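Local coordinates for reticulocyte binding protein (Streptococcus agalactiae COH1, PDB 3FAW) that probably hydrolyses the alpha-1,6 branch linkages of pullulan and related alpha-glucans as a secreted, cell-wall-anchored pullulanase, at residues 268-273 / 614-619. Numbering follows the deposited sequence.
Sequences AVIYEA and TAFIHS
With CG anti to the backbone N in both E272 (chi1 -171°) and F616 (chi1 -176°), the two side chains come together on the face they share with I270 and H618, and CB of E272 sits 3.5 Å from CZ of F616. This is where the TIM barrel of the catalytic domain closes: strand 269-273 is the first of eight, strand 614-618 the last, and they run parallel. The ladder alternates in the usual parallel way, I270 N to A615 O, I617 N to I270 O at 2.8 Å, then E272 N to I617 O. Beyond the last strand, S619 N still reaches E272 O, from 31° off the carbonyl plane.

I270 CG2 packs against F616 CD1 at 3.8 Å, and F516 meets the same ring edge-to-face. CD of E272 lies at the edge of the F616 ring, in its plane; OE1 of E272 is 3.3 Å from CD2 at the H618 edge, and OE2 of E272 is hydrogen-bonded to H573. A water donates to E272 O and accepts a weak hydrogen bond from H618 NE2. On the other face, S619 N lies over one face of the Y271 ring, and Y271 OH, hydrogen-bonded to E622, lies 2.8 Å from S619 OG.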
ATOM      1  N   ALA A 268       1.099  -5.943 -16.724  1.00 15.16           N
ATOM      2  CA  ALA A 268       0.125  -5.218 -15.910  1.00 15.14           C
ATOM      3  C   ALA A 268       0.118  -3.716 -16.203  1.00 14.62           C
ATOM      4  O   ALA A 268       1.174  -3.089 -16.326  1.00 14.46           O
ATOM      5  CB  ALA A 268       0.385  -5.459 -14.423  1.00 12.72           C
ATOM      6  N   VAL A 269      -1.085  -3.160 -16.326  1.00 13.91           N
ATOM      7  CA  VAL A 269      -1.285  -1.712 -16.364  1.00 13.45           C
ATOM      8  C   VAL A 269      -2.228  -1.362 -15.218  1.00 12.17           C
ATOM      9  O   VAL A 269      -3.438  -1.558 -15.316  1.00 10.01           O
ATOM     10  CB  VAL A 269      -1.862  -1.252 -17.715  1.00 14.12           C
ATOM     11  CG1 VAL A 269      -2.029   0.260 -17.740  1.00 14.35           C
ATOM     12  CG2 VAL A 269      -0.962  -1.718 -18.854  1.00 13.36           C
ATOM     13  N   ILE A 270      -1.658  -0.854 -14.127  1.00 12.50           N
ATOM     14  CA  ILE A 270      -2.376  -0.708 -12.858  1.00 12.66           C
ATOM     15  C   ILE A 270      -2.986   0.687 -12.728  1.00 13.27           C
ATOM     16  O   ILE A 270      -2.348   1.690 -13.055  1.00 14.46           O
ATOM     17  CB  ILE A 270      -1.437  -1.002 -11.651  1.00 13.74           C
ATOM     18  CG1 ILE A 270      -0.918  -2.442 -11.724  1.00 14.89           C
ATOM     19  CG2 ILE A 270      -2.145  -0.754 -10.316  1.00 11.41           C
ATOM     20  CD1 ILE A 270       0.137  -2.785 -10.669  1.00 14.07           C
ATOM     21  N   TYR A 271      -4.224   0.731 -12.241  1.00 12.79           N
ATOM     22  CA  TYR A 271      -4.980   1.968 -12.065  1.00 12.56           C
ATOM     23  C   TYR A 271      -5.335   2.126 -10.584  1.00 12.48           C
ATOM     24  O   TYR A 271      -6.086   1.313 -10.041  1.00 10.94           O
ATOM     25  CB  TYR A 271      -6.247   1.910 -12.924  1.00 12.99           C
ATOM     26  CG  TYR A 271      -7.069   3.182 -12.957  1.00 13.08           C
ATOM     27  CD1 TYR A 271      -6.751   4.217 -13.835  1.00 13.63           C
ATOM     28  CD2 TYR A 271      -8.180   3.338 -12.127  1.00 10.63           C
ATOM     29  CE1 TYR A 271      -7.513   5.386 -13.872  1.00 13.66           C
ATOM     30  CE2 TYR A 271      -8.942   4.498 -12.153  1.00 11.97           C
ATOM     31  CZ  TYR A 271      -8.608   5.516 -13.030  1.00 15.03           C
ATOM     32  OH  TYR A 271      -9.367   6.664 -13.054  1.00 13.40           O
ATOM     33  N   GLU A 272      -4.792   3.163  -9.937  1.00 12.93           N
ATOM     34  CA  GLU A 272      -4.968   3.363  -8.488  1.00 12.67           C
ATOM     35  C   GLU A 272      -6.133   4.293  -8.138  1.00 13.21           C
ATOM     36  O   GLU A 272      -6.057   5.501  -8.368  1.00 12.97           O
ATOM     37  CB  GLU A 272      -3.679   3.901  -7.856  1.00 12.27           C
ATOM     38  CG  GLU A 272      -3.708   3.932  -6.314  1.00 11.29           C
ATOM     39  CD  GLU A 272      -2.701   4.895  -5.704  1.00 10.20           C
ATOM     40  OE1 GLU A 272      -2.415   5.942  -6.318  1.00  9.44           O
ATOM     41  OE2 GLU A 272      -2.200   4.611  -4.596  1.00 10.67           O
ATOM     42  N   ALA A 273      -7.185   3.724  -7.546  1.00 12.63           N
ATOM     43  CA  ALA A 273      -8.380   4.477  -7.145  1.00 11.20           C
ATOM     44  C   ALA A 273      -8.788   4.253  -5.680  1.00 11.47           C
ATOM     45  O   ALA A 273      -8.607   3.168  -5.120  1.00 11.29           O
ATOM     46  CB  ALA A 273      -9.550   4.123  -8.065  1.00 12.02           C
ATOM     47  N   THR A 614       6.510  -2.620 -15.218  1.00 13.03           N
ATOM     48  CA  THR A 614       5.080  -2.540 -14.899  1.00 12.65           C
ATOM     49  C   THR A 614       4.617  -1.079 -14.910  1.00 13.60           C
ATOM     50  O   THR A 614       5.188  -0.236 -14.213  1.00 13.10           O
ATOM     51  CB  THR A 614       4.777  -3.175 -13.524  1.00 12.96           C
ATOM     52  OG1 THR A 614       5.067  -4.578 -13.569  1.00 10.56           O
ATOM     53  CG2 THR A 614       3.307  -2.983 -13.133  1.00 11.92           C
ATOM     54  N   ALA A 615       3.583  -0.791 -15.702  1.00 13.38           N
ATOM     55  CA  ALA A 615       3.062   0.568 -15.843  1.00 13.56           C
ATOM     56  C   ALA A 615       2.011   0.855 -14.774  1.00 14.00           C
ATOM     57  O   ALA A 615       1.114   0.046 -14.546  1.00 14.47           O
ATOM     58  CB  ALA A 615       2.477   0.774 -17.236  1.00 13.27           C
ATOM     59  N   PHE A 616       2.138   2.012 -14.129  1.00 13.50           N
ATOM     60  CA  PHE A 616       1.244   2.430 -13.045  1.00 12.91           C
ATOM     61  C   PHE A 616       0.640   3.799 -13.367  1.00 13.39           C
ATOM     62  O   PHE A 616       1.365   4.729 -13.709  1.00 11.51           O
ATOM     63  CB  PHE A 616       2.039   2.504 -11.738  1.00 13.75           C
ATOM     64  CG  PHE A 616       1.213   2.841 -10.525  1.00 14.91           C
ATOM     65  CD1 PHE A 616       0.623   1.836  -9.770  1.00 15.00           C
ATOM     66  CD2 PHE A 616       1.060   4.161 -10.114  1.00 13.07           C
ATOM     67  CE1 PHE A 616      -0.117   2.139  -8.641  1.00 14.27           C
ATOM     68  CE2 PHE A 616       0.314   4.472  -8.990  1.00 14.14           C
ATOM     69  CZ  PHE A 616      -0.271   3.458  -8.249  1.00 15.28           C
ATOM     70  N   ILE A 617      -0.684   3.907 -13.247  1.00 12.92           N
ATOM     71  CA  ILE A 617      -1.405   5.152 -13.502  1.00 12.81           C
ATOM     72  C   ILE A 617      -2.254   5.522 -12.285  1.00 12.35           C
ATOM     73  O   ILE A 617      -3.011   4.698 -11.775  1.00 13.10           O
ATOM     74  CB  ILE A 617      -2.326   5.023 -14.746  1.00 12.94           C
ATOM     75  CG1 ILE A 617      -1.504   4.731 -16.009  1.00 14.24           C
ATOM     76  CG2 ILE A 617      -3.165   6.283 -14.939  1.00 14.76           C
ATOM     77  CD1 ILE A 617      -0.568   5.855 -16.433  1.00 13.04           C
ATOM     78  N   HIS A 618      -2.117   6.760 -11.817  1.00 11.86           N
ATOM     79  CA  HIS A 618      -2.963   7.282 -10.741  1.00 11.79           C
ATOM     80  C   HIS A 618      -4.342   7.638 -11.290  1.00 11.32           C
ATOM     81  O   HIS A 618      -4.444   8.236 -12.357  1.00 13.28           O
ATOM     82  CB  HIS A 618      -2.312   8.522 -10.114  1.00 12.18           C
ATOM     83  CG  HIS A 618      -3.151   9.193  -9.066  1.00 10.80           C
ATOM     84  ND1 HIS A 618      -3.572  10.472  -8.948  1.00 14.22           N
ATOM     85  CD2 HIS A 618      -3.638   8.529  -7.962  1.00 11.97           C
ATOM     86  CE1 HIS A 618      -4.305  10.557  -7.789  1.00 13.37           C
ATOM     87  NE2 HIS A 618      -4.331   9.369  -7.215  1.00 14.20           N
ATOM     88  N   SER A 619      -5.403   7.281 -10.570  1.00 11.81           N
ATOM     89  CA  SER A 619      -6.751   7.637 -11.009  1.00 11.05           C
ATOM     90  C   SER A 619      -6.850   9.146 -11.187  1.00 11.39           C
ATOM     91  O   SER A 619      -6.566   9.905 -10.259  1.00  9.83           O
ATOM     92  CB  SER A 619      -7.811   7.154 -10.019  1.00 12.48           C
ATOM     93  OG  SER A 619      -9.111   7.526 -10.431  1.00 10.99           O
TER
HETATM   94  O   HOH W   1      -6.156   7.341  -6.140  1.00  8.72           O